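Local structure of putative SAM-dependent O-methyltranferase (Podospora anserina, 4YMH) at residues 167-178 with 221-232. The protein binds S-adenosyl-L-homocysteine and probably acts as an S-adenosylmethionine-dependent O-methyltransferase. Residues are numbered along the deposited sequence; the frame is centred on the assembly and turned at random.
Sequences GIILCDNVFARG and LLPVFDGVTQIR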
loop_
_atom_site.group_PDB
_atom_site.type_symbol
_atom_site.label_atom_id
_atom_site.label_comp_id
_atom_site.label_asym_id
_atom_site.label_seq_id
_atom_site.Cartn_x
_atom_site.Cartn_y
_atom_site.Cartn_z
ATOM N N GLY A 167 -0.741 -13.277 -9.139
ATOM C CA GLY A 167 -1.472 -13.011 -7.909
ATOM C C GLY A 167 -0.661 -12.402 -6.781
ATOM O O GLY A 167 0.571 -12.348 -6.820
ATOM N N ILE A 168 -1.362 -11.943 -5.754
ATOM C CA ILE A 168 -0.699 -11.385 -4.586
ATOM C C ILE A 168 -1.291 -11.963 -3.309
ATOM O O ILE A 168 -2.491 -12.255 -3.225
ATOM C CB ILE A 168 -0.807 -9.842 -4.562
ATOM C CG1 ILE A 168 0.206 -9.229 -3.602
ATOM C CG2 ILE A 168 -2.236 -9.382 -4.258
ATOM C CD1 ILE A 168 0.261 -7.712 -3.707
ATOM N N ILE A 169 -0.430 -12.140 -2.321
ATOM C CA ILE A 169 -0.876 -12.467 -0.978
ATOM C C ILE A 169 -0.729 -11.233 -0.111
ATOM O O ILE A 169 0.319 -10.604 -0.104
ATOM C CB ILE A 169 -0.065 -13.598 -0.343
ATOM C CG1 ILE A 169 0.061 -14.781 -1.295
ATOM C CG2 ILE A 169 -0.714 -14.013 1.005
ATOM C CD1 ILE A 169 0.982 -15.872 -0.772
ATOM N N LEU A 170 -1.784 -10.894 0.616
ATOM C CA LEU A 170 -1.777 -9.792 1.566
ATOM C C LEU A 170 -1.966 -10.356 2.953
ATOM O O LEU A 170 -2.989 -10.964 3.233
ATOM C CB LEU A 170 -2.891 -8.797 1.250
ATOM C CG LEU A 170 -2.826 -8.213 -0.165
ATOM C CD1 LEU A 170 -4.087 -7.440 -0.495
ATOM C CD2 LEU A 170 -1.582 -7.326 -0.307
ATOM N N CYS A 171 -0.983 -10.150 3.815
ATOM C CA CYS A 171 -1.050 -10.648 5.193
ATOM C C CYS A 171 -1.251 -9.485 6.156
ATOM O O CYS A 171 -0.454 -8.545 6.178
ATOM C CB CYS A 171 0.218 -11.421 5.546
ATOM S SG CYS A 171 0.662 -12.726 4.360
ATOM N N ASP A 172 -2.309 -9.570 6.963
ATOM C CA ASP A 172 -2.739 -8.469 7.825
ATOM C C ASP A 172 -2.212 -8.588 9.267
ATOM O O ASP A 172 -1.911 -9.687 9.737
ATOM C CB ASP A 172 -4.267 -8.410 7.823
ATOM C CG ASP A 172 -4.799 -7.043 8.149
ATOM O OD1 ASP A 172 -4.095 -6.054 7.868
ATOM O OD2 ASP A 172 -5.926 -6.956 8.679
ATOM N N ASN A 173 -2.119 -7.453 9.962
ATOM C CA ASN A 173 -1.668 -7.409 11.357
ATOM C C ASN A 173 -0.267 -7.933 11.610
ATOM O O ASN A 173 0.026 -8.395 12.715
ATOM C CB ASN A 173 -2.628 -8.206 12.253
ATOM C CG ASN A 173 -4.016 -7.630 12.264
ATOM O OD1 ASN A 173 -4.967 -8.250 11.780
ATOM N ND2 ASN A 173 -4.147 -6.432 12.820
ATOM N N VAL A 174 0.614 -7.853 10.619
ATOM C CA VAL A 174 1.937 -8.453 10.782
ATOM C C VAL A 174 2.784 -7.744 11.857
ATOM O O VAL A 174 3.701 -8.343 12.433
ATOM C CB VAL A 174 2.649 -8.501 9.397
ATOM C CG1 VAL A 174 4.048 -9.101 9.487
ATOM C CG2 VAL A 174 1.812 -9.360 8.464
ATOM N N PHE A 175 2.469 -6.486 12.154
ATOM C CA PHE A 175 3.216 -5.750 13.181
ATOM C C PHE A 175 2.845 -6.154 14.607
ATOM O O PHE A 175 3.582 -5.852 15.539
ATOM C CB PHE A 175 2.983 -4.243 13.054
ATOM C CG PHE A 175 3.742 -3.590 11.923
ATOM C CD1 PHE A 175 4.741 -4.270 11.237
ATOM C CD2 PHE A 175 3.462 -2.285 11.566
ATOM C CE1 PHE A 175 5.444 -3.648 10.210
ATOM C CE2 PHE A 175 4.157 -1.662 10.529
ATOM C CZ PHE A 175 5.146 -2.343 9.857
ATOM N N ALA A 176 1.675 -6.765 14.769
ATOM C CA ALA A 176 1.152 -7.108 16.100
ATOM C C ALA A 176 1.217 -5.882 17.020
ATOM O O ALA A 176 1.781 -5.937 18.120
ATOM C CB ALA A 176 1.940 -8.292 16.707
ATOM N N ARG A 177 0.691 -4.770 16.516
ATOM C CA ARG A 177 0.629 -3.480 17.211
ATOM C C ARG A 177 1.994 -2.819 17.402
ATOM O O ARG A 177 2.107 -1.791 18.079
ATOM C CB ARG A 177 -0.063 -3.653 18.567
ATOM C CG ARG A 177 -1.420 -4.353 18.478
ATOM C CD ARG A 177 -2.420 -3.500 17.740
ATOM N NE ARG A 177 -3.791 -3.871 18.088
ATOM C CZ ARG A 177 -4.610 -4.580 17.317
ATOM N NH1 ARG A 177 -4.214 -5.009 16.126
ATOM N NH2 ARG A 177 -5.842 -4.853 17.741
ATOM N N GLY A 178 3.023 -3.404 16.797
ATOM C CA GLY A 178 4.388 -2.942 16.956
ATOM C C GLY A 178 5.237 -3.985 17.659
ATOM O O GLY A 178 6.452 -3.958 17.586
ATOM N N LEU A 221 7.138 -5.731 3.211
ATOM C CA LEU A 221 6.440 -5.487 4.464
ATOM C C LEU A 221 6.108 -4.011 4.528
ATOM O O LEU A 221 6.958 -3.175 4.824
ATOM C CB LEU A 221 7.284 -5.933 5.664
ATOM C CG LEU A 221 6.655 -5.721 7.051
ATOM C CD1 LEU A 221 5.169 -6.070 7.094
ATOM C CD2 LEU A 221 7.436 -6.507 8.143
ATOM N N LEU A 222 4.857 -3.710 4.192
ATOM C CA LEU A 222 4.334 -2.351 4.092
ATOM C C LEU A 222 3.886 -1.794 5.439
ATOM O O LEU A 222 3.005 -2.383 6.106
ATOM C CB LEU A 222 3.169 -2.346 3.105
ATOM C CG LEU A 222 2.877 -1.061 2.340
ATOM C CD1 LEU A 222 4.108 -0.646 1.561
ATOM C CD2 LEU A 222 1.685 -1.272 1.417
ATOM N N PRO A 223 4.479 -0.655 5.855
ATOM C CA PRO A 223 4.144 -0.087 7.166
ATOM C C PRO A 223 2.842 0.718 7.100
ATOM O O PRO A 223 2.834 1.946 7.282
ATOM C CB PRO A 223 5.346 0.809 7.484
ATOM C CG PRO A 223 5.791 1.290 6.117
ATOM C CD PRO A 223 5.524 0.128 5.160
ATOM N N VAL A 224 1.754 0.008 6.813
ATOM C CA VAL A 224 0.425 0.611 6.732
ATOM C C VAL A 224 -0.512 -0.216 7.630
ATOM O O VAL A 224 -0.309 -1.410 7.794
ATOM C CB VAL A 224 -0.076 0.659 5.253
ATOM C CG1 VAL A 224 -0.441 -0.735 4.748
ATOM C CG2 VAL A 224 -1.227 1.677 5.052
ATOM N N PHE A 225 -1.520 0.429 8.212
ATOM C CA PHE A 225 -2.462 -0.238 9.115
ATOM C C PHE A 225 -1.672 -0.923 10.241
ATOM O O PHE A 225 -0.836 -0.285 10.868
ATOM C CB PHE A 225 -3.346 -1.217 8.331
ATOM C CG PHE A 225 -4.105 -0.565 7.189
ATOM C CD1 PHE A 225 -4.812 0.607 7.394
ATOM C CD2 PHE A 225 -4.109 -1.119 5.916
ATOM C CE1 PHE A 225 -5.519 1.214 6.360
ATOM C CE2 PHE A 225 -4.819 -0.511 4.880
ATOM C CZ PHE A 225 -5.518 0.661 5.108
ATOM N N ASP A 226 -1.913 -2.207 10.487
ATOM C CA ASP A 226 -1.190 -2.921 11.549
ATOM C C ASP A 226 -0.068 -3.765 10.923
ATOM O O ASP A 226 0.319 -4.807 11.442
ATOM C CB ASP A 226 -2.165 -3.788 12.368
ATOM C CG ASP A 226 -1.539 -4.362 13.650
ATOM O OD1 ASP A 226 -0.562 -3.787 14.182
ATOM O OD2 ASP A 226 -2.047 -5.405 14.125
ATOM N N GLY A 227 0.460 -3.291 9.794
ATOM C CA GLY A 227 1.520 -3.994 9.086
ATOM C C GLY A 227 0.922 -4.936 8.055
ATOM O O GLY A 227 0.173 -5.841 8.404
ATOM N N VAL A 228 1.255 -4.727 6.783
ATOM C CA VAL A 228 0.712 -5.583 5.730
ATOM C C VAL A 228 1.838 -6.168 4.900
ATOM O O VAL A 228 2.568 -5.433 4.241
ATOM C CB VAL A 228 -0.243 -4.812 4.809
ATOM C CG1 VAL A 228 -0.723 -5.710 3.651
ATOM C CG2 VAL A 228 -1.422 -4.240 5.625
ATOM N N THR A 229 1.998 -7.484 4.946
ATOM C CA THR A 229 3.004 -8.114 4.113
ATOM C C THR A 229 2.423 -8.460 2.744
ATOM O O THR A 229 1.436 -9.178 2.643
ATOM C CB THR A 229 3.586 -9.378 4.767
ATOM O OG1 THR A 229 4.122 -9.039 6.061
ATOM C CG2 THR A 229 4.691 -9.927 3.900
ATOM N N GLN A 230 3.037 -7.921 1.691
ATOM C CA GLN A 230 2.688 -8.250 0.305
ATOM C C GLN A 230 3.637 -9.322 -0.195
ATOM O O GLN A 230 4.861 -9.190 -0.066
ATOM C CB GLN A 230 2.786 -7.010 -0.607
ATOM C CG GLN A 230 1.891 -5.862 -0.160
ATOM C CD GLN A 230 1.939 -4.664 -1.089
ATOM O OE1 GLN A 230 2.729 -4.615 -2.031
ATOM N NE2 GLN A 230 1.075 -3.698 -0.834
ATOM N N ILE A 231 3.089 -10.373 -0.784
ATOM C CA ILE A 231 3.910 -11.469 -1.289
ATOM C C ILE A 231 3.541 -11.741 -2.741
ATOM O O ILE A 231 2.359 -11.850 -3.067
ATOM C CB ILE A 231 3.722 -12.756 -0.459
ATOM C CG1 ILE A 231 4.007 -12.498 1.029
ATOM C CG2 ILE A 231 4.611 -13.867 -1.001
ATOM C CD1 ILE A 231 3.674 -13.698 1.939
ATOM N N ARG A 232 4.543 -11.845 -3.612
ATOM C CA ARG A 232 4.268 -12.246 -4.997
ATOM C C ARG A 232 5.275 -13.298 -5.419
ATOM O O ARG A 232 6.320 -13.436 -4.796
ATOM C CB ARG A 232 4.327 -11.041 -5.955
ATOM C CG ARG A 232 5.709 -10.418 -6.087
ATOM C CD ARG A 232 5.760 -9.228 -7.070
ATOM N NE ARG A 232 5.583 -9.648 -8.464
ATOM C CZ ARG A 232 6.578 -9.939 -9.304
ATOM N NH1 ARG A 232 7.850 -9.854 -8.910
ATOM N NH2 ARG A 232 6.305 -10.321 -10.543
HETATM O O HOH W 1 -2.780 -4.616 9.277
#
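Strands 167-171 and 228-233 pair where the latter, the one antiparallel strand of the class I methyltransferase Rossmann-like sheet, slots between 167-171 and 217-222, and the loops beyond them lock together round Asp226. On one face of the sheet Ile169 CB packs against Ile231 CB at 3.9 Å, with Cys171 SG against Ile231 CD1; helix 194-212 packs on this side. On the other, Leu170 CD2 lies along Gln230 CG at 3.8 Å, both leaving the sheet in the same direction.

Past the strands, the Asp226 carboxylate takes three donors. The backbone N of Arg177 meets the syn lone pair of Asp226 OD1 at 2.8 Å. Asn173 ND2 reaches the anti lone pair of Asp226 OD2 at 2.7 Å, its amide turned 69° from the carboxylate plane, while Arg177 NH1 bridges to the same OD2 from above that plane. With CG anti to the Asp226 backbone N (chi1 -169°), the carboxylate faces these donors. An alanine here is likely to leave the Arg177 guanidinium without its countercharge and Asn173 freer to turn. Next door, Gly227, in a type II' turn, has no side chain to strike Phe175: its CA sits 3.6 Å from the ring centroid, 12° off the normal.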